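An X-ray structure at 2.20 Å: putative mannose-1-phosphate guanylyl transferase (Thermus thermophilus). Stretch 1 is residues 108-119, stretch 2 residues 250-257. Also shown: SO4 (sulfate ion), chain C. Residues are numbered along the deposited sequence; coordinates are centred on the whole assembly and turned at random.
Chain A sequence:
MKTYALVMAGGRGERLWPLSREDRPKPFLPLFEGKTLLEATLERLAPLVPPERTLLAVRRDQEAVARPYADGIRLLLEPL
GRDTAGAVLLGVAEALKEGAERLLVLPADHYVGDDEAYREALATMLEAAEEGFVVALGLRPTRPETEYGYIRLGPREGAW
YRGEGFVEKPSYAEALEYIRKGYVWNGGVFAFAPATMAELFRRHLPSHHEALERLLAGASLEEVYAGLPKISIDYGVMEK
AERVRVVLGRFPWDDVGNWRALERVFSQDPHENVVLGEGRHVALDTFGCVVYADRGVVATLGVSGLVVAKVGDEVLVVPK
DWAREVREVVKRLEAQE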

# COMPACT_ATOMS: atom_id res chain seq x y z
N ALA A 108 10.73 -7.76 26.07
CA ALA A 108 11.45 -6.79 25.26
C ALA A 108 10.56 -6.24 24.15
O ALA A 108 10.99 -5.45 23.31
N ASP A 109 9.31 -6.71 24.12
CA ASP A 109 8.42 -6.29 23.05
C ASP A 109 7.29 -5.38 23.54
O ASP A 109 6.17 -5.41 23.04
N HIS A 110 7.60 -4.58 24.58
CA HIS A 110 6.61 -3.64 25.10
C HIS A 110 7.05 -2.18 24.90
O HIS A 110 8.23 -1.88 24.74
N TYR A 111 6.06 -1.28 24.86
CA TYR A 111 6.39 0.14 24.78
C TYR A 111 6.26 0.82 26.15
O TYR A 111 5.30 0.60 26.88
N VAL A 112 7.25 1.63 26.48
CA VAL A 112 7.28 2.37 27.74
C VAL A 112 7.58 3.82 27.35
O VAL A 112 8.52 4.08 26.61
N GLY A 113 6.77 4.74 27.84
CA GLY A 113 6.98 6.13 27.48
C GLY A 113 7.69 7.01 28.49
O GLY A 113 7.74 8.23 28.31
N ASP A 114 8.25 6.41 29.54
CA ASP A 114 8.96 7.18 30.56
C ASP A 114 10.00 6.27 31.19
O ASP A 114 9.72 5.57 32.16
N ASP A 115 11.21 6.27 30.63
CA ASP A 115 12.28 5.42 31.10
C ASP A 115 12.61 5.59 32.58
O ASP A 115 12.82 4.60 33.29
N GLU A 116 12.66 6.83 33.04
CA GLU A 116 12.98 7.09 34.44
C GLU A 116 11.91 6.52 35.36
O GLU A 116 12.22 5.84 36.33
N ALA A 117 10.65 6.79 35.05
CA ALA A 117 9.56 6.28 35.88
C ALA A 117 9.55 4.75 35.81
O ALA A 117 9.17 4.09 36.77
N TYR A 118 9.99 4.21 34.68
CA TYR A 118 10.04 2.76 34.50
C TYR A 118 11.09 2.18 35.45
O TYR A 118 10.84 1.20 36.15
N ARG A 119 12.27 2.80 35.46
CA ARG A 119 13.33 2.33 36.34
C ARG A 119 12.94 2.48 37.81
O ARG A 119 13.19 1.58 38.61
N ARG A 250 3.43 4.18 36.62
CA ARG A 250 2.58 5.27 36.15
C ARG A 250 3.08 5.86 34.83
O ARG A 250 2.62 6.90 34.37
N PHE A 251 4.03 5.16 34.19
CA PHE A 251 4.42 5.53 32.85
C PHE A 251 3.49 4.94 31.79
O PHE A 251 2.81 3.95 32.01
N PRO A 252 3.44 5.62 30.62
CA PRO A 252 2.70 5.10 29.49
C PRO A 252 3.21 3.72 29.08
O PRO A 252 4.40 3.45 29.05
N TRP A 253 2.25 2.81 28.82
CA TRP A 253 2.65 1.44 28.55
C TRP A 253 1.67 0.71 27.62
O TRP A 253 0.45 0.77 27.77
N ASP A 254 2.25 0.04 26.61
CA ASP A 254 1.44 -0.76 25.69
C ASP A 254 2.22 -2.01 25.25
O ASP A 254 3.42 -1.98 25.08
N ASP A 255 1.49 -3.13 25.12
CA ASP A 255 2.19 -4.34 24.71
C ASP A 255 2.51 -4.34 23.21
O ASP A 255 3.26 -5.16 22.70
N VAL A 256 1.90 -3.37 22.50
CA VAL A 256 2.09 -3.27 21.05
C VAL A 256 1.72 -4.56 20.31
O VAL A 256 2.46 -5.07 19.49
N GLY A 257 0.54 -5.10 20.66
CA GLY A 257 0.14 -6.40 20.12
C GLY A 257 -0.29 -6.32 18.65
O GLY A 257 -0.13 -7.25 17.87

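R250 stays at the margin: its CA-to-CB bond points sideways (chi1 m) and the end of the side chain leads away, while its backbone N gives a weak hydrogen bond to water 2 (3.4 Å), which in turn donates to A117 O (2.8 Å). F251 points toward stretch 1. With chi1 p (48°), its ring meets V112 (CG1 to F251 CD1, 3.9 Å) and Y118, whose CD1 lies over one ring face, 3.7 Å from F251 CZ; the ring planes stand at 49°. F251 CB also packs against D114 CB (3.5 Å) and A117 CB (4.1 Å). D114, chi1 t, caps the helix by accepting A117 N at OD1 (3.1 Å). P252 points sideways, its CB 4.3 Å from Y111 CE2, and its O accepts G113 N (3.0 Å).

W253 and V112 share one sheet face, both chi1 t, with V112 CG2 4.2 Å from W253 CD1 at the indole edge. Water 1 links W253 NE1 (3.1 Å), from which it accepts, to H110 ND1 (2.9 Å). D254 lies on the other face with Y111, their CB atoms 4.4 Å apart; its carboxylate turns back, OD1 accepting V256 N (3.0 Å). D255 places CA over the H110 ring, 4.1 Å from the centroid of that ring and 25° off its normal. V256, chi1 t, points toward stretch 1 and sets CG2 3.6 Å from Y111 CB.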

# COMPACT_ATOMS: atom_id res chain seq x y z
CB ALA A 108 12.68 -7.48 24.67
CB ASP A 109 7.86 -7.53 22.35
CG ASP A 109 6.97 -8.32 23.31
OD1 ASP A 109 7.41 -8.55 24.44
OD2 ASP A 109 5.90 -8.75 22.91
CB HIS A 110 6.43 -3.92 26.60
CG HIS A 110 5.65 -5.19 26.78
ND1 HIS A 110 5.20 -5.62 27.99
CD2 HIS A 110 5.28 -6.13 25.81
CE1 HIS A 110 4.57 -6.79 27.75
NE2 HIS A 110 4.61 -7.12 26.45
CB TYR A 111 5.44 0.80 23.78
CG TYR A 111 5.56 2.28 23.90
CD1 TYR A 111 6.59 2.95 23.26
CD2 TYR A 111 4.67 3.00 24.70
CE1 TYR A 111 6.74 4.32 23.41
CE2 TYR A 111 4.82 4.37 24.86
CZ TYR A 111 5.85 5.03 24.22
OH TYR A 111 6.01 6.39 24.36
CB VAL A 112 8.39 1.82 28.66
CG1 VAL A 112 8.54 2.72 29.89
CG2 VAL A 112 8.02 0.39 29.09
CB ASP A 114 7.98 7.67 31.64
CG ASP A 114 8.58 8.72 32.55
OD1 ASP A 114 9.82 8.71 32.75
OD2 ASP A 114 7.82 9.56 33.08
CB ASP A 115 13.54 5.65 30.25
CG ASP A 115 13.34 5.25 28.80
OD1 ASP A 115 12.20 4.90 28.43
OD2 ASP A 115 14.32 5.28 28.03
CB GLU A 116 13.14 8.60 34.70
CG GLU A 116 14.35 9.21 34.01
CD GLU A 116 14.04 9.77 32.62
OE1 GLU A 116 13.03 9.35 32.01
OE2 GLU A 116 14.80 10.65 32.15
CB ALA A 117 8.23 6.84 35.40
CB TYR A 118 10.40 2.43 33.05
CG TYR A 118 10.47 0.95 32.75
CD1 TYR A 118 9.37 0.27 32.21
CD2 TYR A 118 11.65 0.23 32.97
CE1 TYR A 118 9.44 -1.09 31.89
CE2 TYR A 118 11.73 -1.13 32.65
CZ TYR A 118 10.63 -1.78 32.11
OH TYR A 118 10.72 -3.12 31.79
CB ARG A 119 14.63 3.10 36.08
CG ARG A 119 15.31 2.69 34.78
CD ARG A 119 16.72 3.27 34.70
NE ARG A 119 16.72 4.71 34.48
CZ ARG A 119 16.58 5.28 33.28
NH1 ARG A 119 16.43 4.54 32.19
NH2 ARG A 119 16.59 6.61 33.18
CB ARG A 250 2.58 6.36 37.23
CG ARG A 250 2.24 5.81 38.61
CD ARG A 250 1.57 6.86 39.49
NE ARG A 250 1.22 6.29 40.80
CZ ARG A 250 0.10 5.55 40.86
NH1 ARG A 250 -0.63 5.34 39.77
NH2 ARG A 250 -0.28 5.01 42.02
CB PHE A 251 5.84 5.03 32.62
CG PHE A 251 5.95 3.60 33.06
CD1 PHE A 251 5.47 2.59 32.22
CD2 PHE A 251 6.49 3.29 34.29
CE1 PHE A 251 5.55 1.26 32.64
CE2 PHE A 251 6.57 1.96 34.70
CZ PHE A 251 6.10 0.94 33.87
CB PRO A 252 2.87 6.09 28.33
CG PRO A 252 3.30 7.40 28.98
CD PRO A 252 4.06 6.89 30.29
CB TRP A 253 2.76 0.70 29.88
CG TRP A 253 3.00 -0.74 29.66
CD1 TRP A 253 4.25 -1.38 29.54
CD2 TRP A 253 2.00 -1.78 29.56
NE1 TRP A 253 4.14 -2.72 29.39
CE2 TRP A 253 2.68 -3.01 29.40
CE3 TRP A 253 0.60 -1.77 29.60
CZ2 TRP A 253 1.97 -4.19 29.28
CZ3 TRP A 253 -0.11 -2.96 29.49
CH2 TRP A 253 0.58 -4.17 29.32
CB ASP A 254 1.11 0.10 24.47
CG ASP A 254 -0.22 -0.35 23.87
OD1 ASP A 254 -0.24 -1.44 23.28
OD2 ASP A 254 -1.20 0.39 23.98
CB ASP A 255 1.36 -5.57 25.11
CG ASP A 255 0.22 -5.81 24.12
OD1 ASP A 255 -0.16 -6.97 23.98
OD2 ASP A 255 -0.28 -4.86 23.55
CB VAL A 256 3.55 -2.91 20.76
CG1 VAL A 256 3.68 -2.44 19.31
CG2 VAL A 256 4.01 -1.80 21.69
S SO4 C . 17.68 7.44 36.51
O1 SO4 C . 17.90 7.83 35.16
O2 SO4 C . 17.97 8.36 37.55
O3 SO4 C . 18.52 6.16 36.79
O4 SO4 C . 16.32 7.00 36.73
O HOH W 1 6.69 -4.39 30.18
O HOH W 2 6.57 4.63 37.71